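Local coordinates for solute-binding protein Csal_2479 (Chromohalobacter salexigens, PDB 4P1L) that binds D-glucuronate and probably delivers it to a tripartite ATP-independent periplasmic (TRAP) transporter for import into the cytoplasm, at residues I107-I117 against V318-S326. Sequence-based numbering, arbitrary orientation.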
loop_
_atom_site.group_PDB
_atom_site.type_symbol
_atom_site.label_atom_id
_atom_site.label_comp_id
_atom_site.label_asym_id
_atom_site.label_seq_id
_atom_site.Cartn_x
_atom_site.Cartn_y
_atom_site.Cartn_z
ATOM N N ILE A 107 5.891 -7.043 -9.877
ATOM C CA ILE A 107 7.205 -7.442 -9.402
ATOM C C ILE A 107 7.104 -8.630 -8.434
ATOM O O ILE A 107 7.997 -9.472 -8.393
ATOM C CB ILE A 107 8.017 -6.276 -8.796
ATOM C CG1 ILE A 107 9.472 -6.727 -8.685
ATOM C CG2 ILE A 107 7.410 -5.778 -7.482
ATOM C CD1 ILE A 107 10.421 -5.610 -8.445
ATOM N N PHE A 108 6.023 -8.689 -7.656
ATOM C CA PHE A 108 5.758 -9.828 -6.768
ATOM C C PHE A 108 4.730 -10.766 -7.414
ATOM O O PHE A 108 3.764 -10.302 -8.011
ATOM C CB PHE A 108 5.216 -9.367 -5.404
ATOM C CG PHE A 108 6.201 -8.575 -4.590
ATOM C CD1 PHE A 108 7.356 -9.175 -4.103
ATOM C CD2 PHE A 108 5.994 -7.231 -4.352
ATOM C CE1 PHE A 108 8.264 -8.456 -3.371
ATOM C CE2 PHE A 108 6.900 -6.505 -3.624
ATOM C CZ PHE A 108 8.049 -7.121 -3.145
ATOM N N LYS A 109 4.937 -12.084 -7.281
ATOM C CA LYS A 109 4.034 -13.075 -7.849
ATOM C C LYS A 109 2.781 -13.255 -6.969
ATOM O O LYS A 109 1.705 -13.613 -7.459
ATOM C CB LYS A 109 4.759 -14.423 -7.996
ATOM C CG LYS A 109 5.843 -14.437 -9.060
ATOM C CD LYS A 109 6.464 -15.820 -9.236
ATOM C CE LYS A 109 7.564 -15.801 -10.308
ATOM N NZ LYS A 109 8.184 -17.161 -10.489
ATOM N N SER A 110 2.929 -13.026 -5.671
ATOM C CA SER A 110 1.805 -13.147 -4.755
ATOM C C SER A 110 2.105 -12.402 -3.463
ATOM O O SER A 110 3.264 -12.083 -3.176
ATOM C CB SER A 110 1.532 -14.627 -4.433
ATOM O OG SER A 110 2.601 -15.196 -3.714
ATOM N N PRO A 111 1.069 -12.144 -2.656
ATOM C CA PRO A 111 1.352 -11.507 -1.366
ATOM C C PRO A 111 2.252 -12.369 -0.487
ATOM O O PRO A 111 3.073 -11.845 0.289
ATOM C CB PRO A 111 -0.038 -11.336 -0.748
ATOM C CG PRO A 111 -0.930 -11.139 -1.958
ATOM C CD PRO A 111 -0.360 -12.112 -2.998
ATOM N N ASP A 112 2.137 -13.686 -0.611
ATOM C CA ASP A 112 2.950 -14.551 0.246
ATOM C C ASP A 112 4.434 -14.419 -0.120
ATOM O O ASP A 112 5.318 -14.457 0.763
ATOM C CB ASP A 112 2.497 -16.006 0.161
ATOM C CG ASP A 112 1.265 -16.281 1.012
ATOM O OD1 ASP A 112 1.094 -15.590 2.039
ATOM O OD2 ASP A 112 0.469 -17.164 0.644
ATOM N N ASP A 113 4.716 -14.271 -1.413
ATOM C CA ASP A 113 6.089 -14.041 -1.843
ATOM C C ASP A 113 6.563 -12.703 -1.271
ATOM O O ASP A 113 7.702 -12.562 -0.809
ATOM C CB ASP A 113 6.202 -13.995 -3.371
ATOM C CG ASP A 113 6.090 -15.375 -4.019
ATOM O OD1 ASP A 113 7.044 -16.164 -3.938
ATOM O OD2 ASP A 113 5.048 -15.660 -4.636
HETATM N N MSE A 114 5.689 -11.711 -1.302
HETATM C CA MSE A 114 6.067 -10.386 -0.814
HETATM C C MSE A 114 6.406 -10.428 0.677
HETATM O O MSE A 114 7.436 -9.875 1.107
HETATM C CB MSE A 114 4.964 -9.367 -1.127
HETATM C CG MSE A 114 5.189 -7.983 -0.570
HETATM SE SE MSE A 114 4.650 -7.779 1.313
HETATM C CE MSE A 114 2.753 -8.199 1.101
ATOM N N TYR A 115 5.592 -11.122 1.472
ATOM C CA TYR A 115 5.877 -11.253 2.905
ATOM C C TYR A 115 7.230 -11.898 3.195
ATOM O O TYR A 115 8.011 -11.403 4.025
ATOM C CB TYR A 115 4.804 -12.083 3.610
ATOM C CG TYR A 115 3.450 -11.438 3.767
ATOM C CD1 TYR A 115 3.312 -10.100 4.135
ATOM C CD2 TYR A 115 2.297 -12.179 3.586
ATOM C CE1 TYR A 115 2.072 -9.524 4.284
ATOM C CE2 TYR A 115 1.043 -11.601 3.760
ATOM C CZ TYR A 115 0.949 -10.279 4.108
ATOM O OH TYR A 115 -0.285 -9.714 4.264
ATOM N N ARG A 116 7.506 -12.998 2.499
ATOM C CA ARG A 116 8.762 -13.727 2.668
ATOM C C ARG A 116 9.953 -12.832 2.344
ATOM O O ARG A 116 10.956 -12.792 3.084
ATOM C CB ARG A 116 8.783 -14.948 1.752
ATOM C CG ARG A 116 10.063 -15.731 1.844
ATOM C CD ARG A 116 10.003 -16.960 0.982
ATOM N NE ARG A 116 10.199 -16.591 -0.413
ATOM C CZ ARG A 116 9.272 -16.676 -1.357
ATOM N NH1 ARG A 116 8.055 -17.148 -1.086
ATOM N NH2 ARG A 116 9.574 -16.300 -2.589
ATOM N N ILE A 117 9.835 -12.102 1.244
ATOM C CA ILE A 117 10.899 -11.213 0.802
ATOM C C ILE A 117 11.105 -10.040 1.749
ATOM O O ILE A 117 12.235 -9.711 2.121
ATOM C CB ILE A 117 10.622 -10.714 -0.647
ATOM C CG1 ILE A 117 10.880 -11.853 -1.638
ATOM C CG2 ILE A 117 11.475 -9.498 -0.973
ATOM C CD1 ILE A 117 10.295 -11.638 -2.998
ATOM N N VAL A 318 15.963 -4.900 -8.063
ATOM C CA VAL A 318 14.923 -5.432 -8.944
ATOM C C VAL A 318 15.154 -6.926 -9.241
ATOM O O VAL A 318 14.249 -7.751 -9.087
ATOM C CB VAL A 318 14.849 -4.652 -10.266
ATOM C CG1 VAL A 318 13.796 -5.268 -11.183
ATOM C CG2 VAL A 318 14.547 -3.152 -10.012
ATOM N N THR A 319 16.377 -7.275 -9.651
ATOM C CA THR A 319 16.672 -8.655 -10.024
ATOM C C THR A 319 16.710 -9.581 -8.813
ATOM O O THR A 319 16.310 -10.747 -8.926
ATOM C CB THR A 319 17.969 -8.775 -10.869
ATOM O OG1 THR A 319 19.080 -8.325 -10.110
ATOM C CG2 THR A 319 17.883 -7.935 -12.105
ATOM N N ASP A 320 17.114 -9.072 -7.642
ATOM C CA ASP A 320 17.124 -9.919 -6.452
ATOM C C ASP A 320 15.682 -10.304 -6.066
ATOM O O ASP A 320 15.411 -11.447 -5.696
ATOM C CB ASP A 320 17.834 -9.258 -5.271
ATOM C CG ASP A 320 19.373 -9.229 -5.422
ATOM O OD1 ASP A 320 19.928 -9.924 -6.303
ATOM O OD2 ASP A 320 20.021 -8.497 -4.639
ATOM N N ILE A 321 14.752 -9.353 -6.166
ATOM C CA ILE A 321 13.368 -9.641 -5.850
ATOM C C ILE A 321 12.794 -10.643 -6.859
ATOM O O ILE A 321 12.095 -11.591 -6.487
ATOM C CB ILE A 321 12.533 -8.351 -5.806
ATOM C CG1 ILE A 321 12.911 -7.540 -4.555
ATOM C CG2 ILE A 321 11.029 -8.687 -5.813
ATOM C CD1 ILE A 321 12.445 -6.074 -4.599
ATOM N N GLN A 322 13.074 -10.436 -8.141
ATOM C CA GLN A 322 12.587 -11.345 -9.160
ATOM C C GLN A 322 13.174 -12.746 -8.947
ATOM O O GLN A 322 12.460 -13.743 -9.010
ATOM C CB GLN A 322 12.957 -10.863 -10.547
ATOM C CG GLN A 322 12.337 -9.521 -10.946
ATOM C CD GLN A 322 12.886 -9.027 -12.276
ATOM O OE1 GLN A 322 14.092 -9.117 -12.542
ATOM N NE2 GLN A 322 12.003 -8.521 -13.121
ATOM N N ASP A 323 14.471 -12.805 -8.691
ATOM C CA ASP A 323 15.155 -14.078 -8.556
ATOM C C ASP A 323 14.674 -14.834 -7.319
ATOM O O ASP A 323 14.670 -16.064 -7.309
ATOM C CB ASP A 323 16.673 -13.881 -8.509
ATOM C CG ASP A 323 17.256 -13.443 -9.860
ATOM O OD1 ASP A 323 16.516 -13.402 -10.859
ATOM O OD2 ASP A 323 18.464 -13.141 -9.910
ATOM N N ALA A 324 14.204 -14.111 -6.304
ATOM C CA ALA A 324 13.825 -14.752 -5.049
ATOM C C ALA A 324 12.476 -15.464 -5.174
ATOM O O ALA A 324 11.998 -16.067 -4.209
ATOM C CB ALA A 324 13.768 -13.728 -3.905
ATOM N N GLN A 325 11.847 -15.382 -6.338
ATOM C CA GLN A 325 10.533 -15.993 -6.511
ATOM C C GLN A 325 10.481 -17.091 -7.563
ATOM O O GLN A 325 9.438 -17.700 -7.782
ATOM C CB GLN A 325 9.515 -14.911 -6.859
ATOM C CG GLN A 325 9.473 -13.829 -5.831
ATOM C CD GLN A 325 8.594 -12.701 -6.264
ATOM O OE1 GLN A 325 7.376 -12.791 -6.160
ATOM N NE2 GLN A 325 9.197 -11.652 -6.812
ATOM N N SER A 326 11.600 -17.355 -8.214
ATOM C CA SER A 326 11.665 -18.483 -9.139
ATOM C C SER A 326 10.909 -19.725 -8.649
ATOM O O SER A 326 11.202 -20.304 -7.588
ATOM C CB SER A 326 13.124 -18.831 -9.422
ATOM O OG SER A 326 13.714 -17.778 -10.142
ATOM O OXT SER A 326 9.978 -20.170 -9.332
HETATM O O HOH W 1 7.835 -18.176 -5.458
#
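Gln325 NE2 is held by two backbone carbonyls: it donates to Ile107 O across the contact at 2.9 Å, nearly in its own amide plane and in the plane of that carbonyl, and spends its other hydrogen on Ile321 O one turn back, which it meets from above the carbonyl plane. Gln325 OE1 accepts from Lys109 N at 2.8 Å, an almost straight bond (167° at the hydrogen). Three bonds to three backbone groups therefore fix the rotation of this buried amide, and the extended chain (chi2 173°) carries it to the loop 107-110. An alanine in place of Gln325 would remove the amide and is likely to leave Ile107 O, Ile321 O and Lys109 N without these partners and open a gap beside Ile117 CD1, which packs 3.7 Å from Gln325 CG. In the type 2 periplasmic-binding-protein fold of this TRAP family, the contact joins the extreme C-terminus to the loop leading into helix 111-118; the Phe108 side chain lies about 14 Å from the bound glucuronate, so the contact is structural packing away from the sugar. The helix start is capped by Ser110, whose OG accepts from Asp113 N and donates to Asp113 OD2. Arg116 forms a salt bridge to Asp113 OD1, NH2 on the anti lone pair and NH1 from above the carboxylate plane, and NH2 also reaches across to Ala324 O at 2.9 Å. A water donates to both Asp113 OD1 and Gln325 O. Nearby, Ile321 CG2 meets Phe108 CE1 at 3.7 Å and Ile107 CG1 at 3.8 Å. The extended Lys109 chain runs antiparallel to that of Gln325, and its NZ donates to Gln325 O at 3.0 Å from above the carbonyl plane, with the terminal carboxylate of Ser326 a long salt-bridge partner.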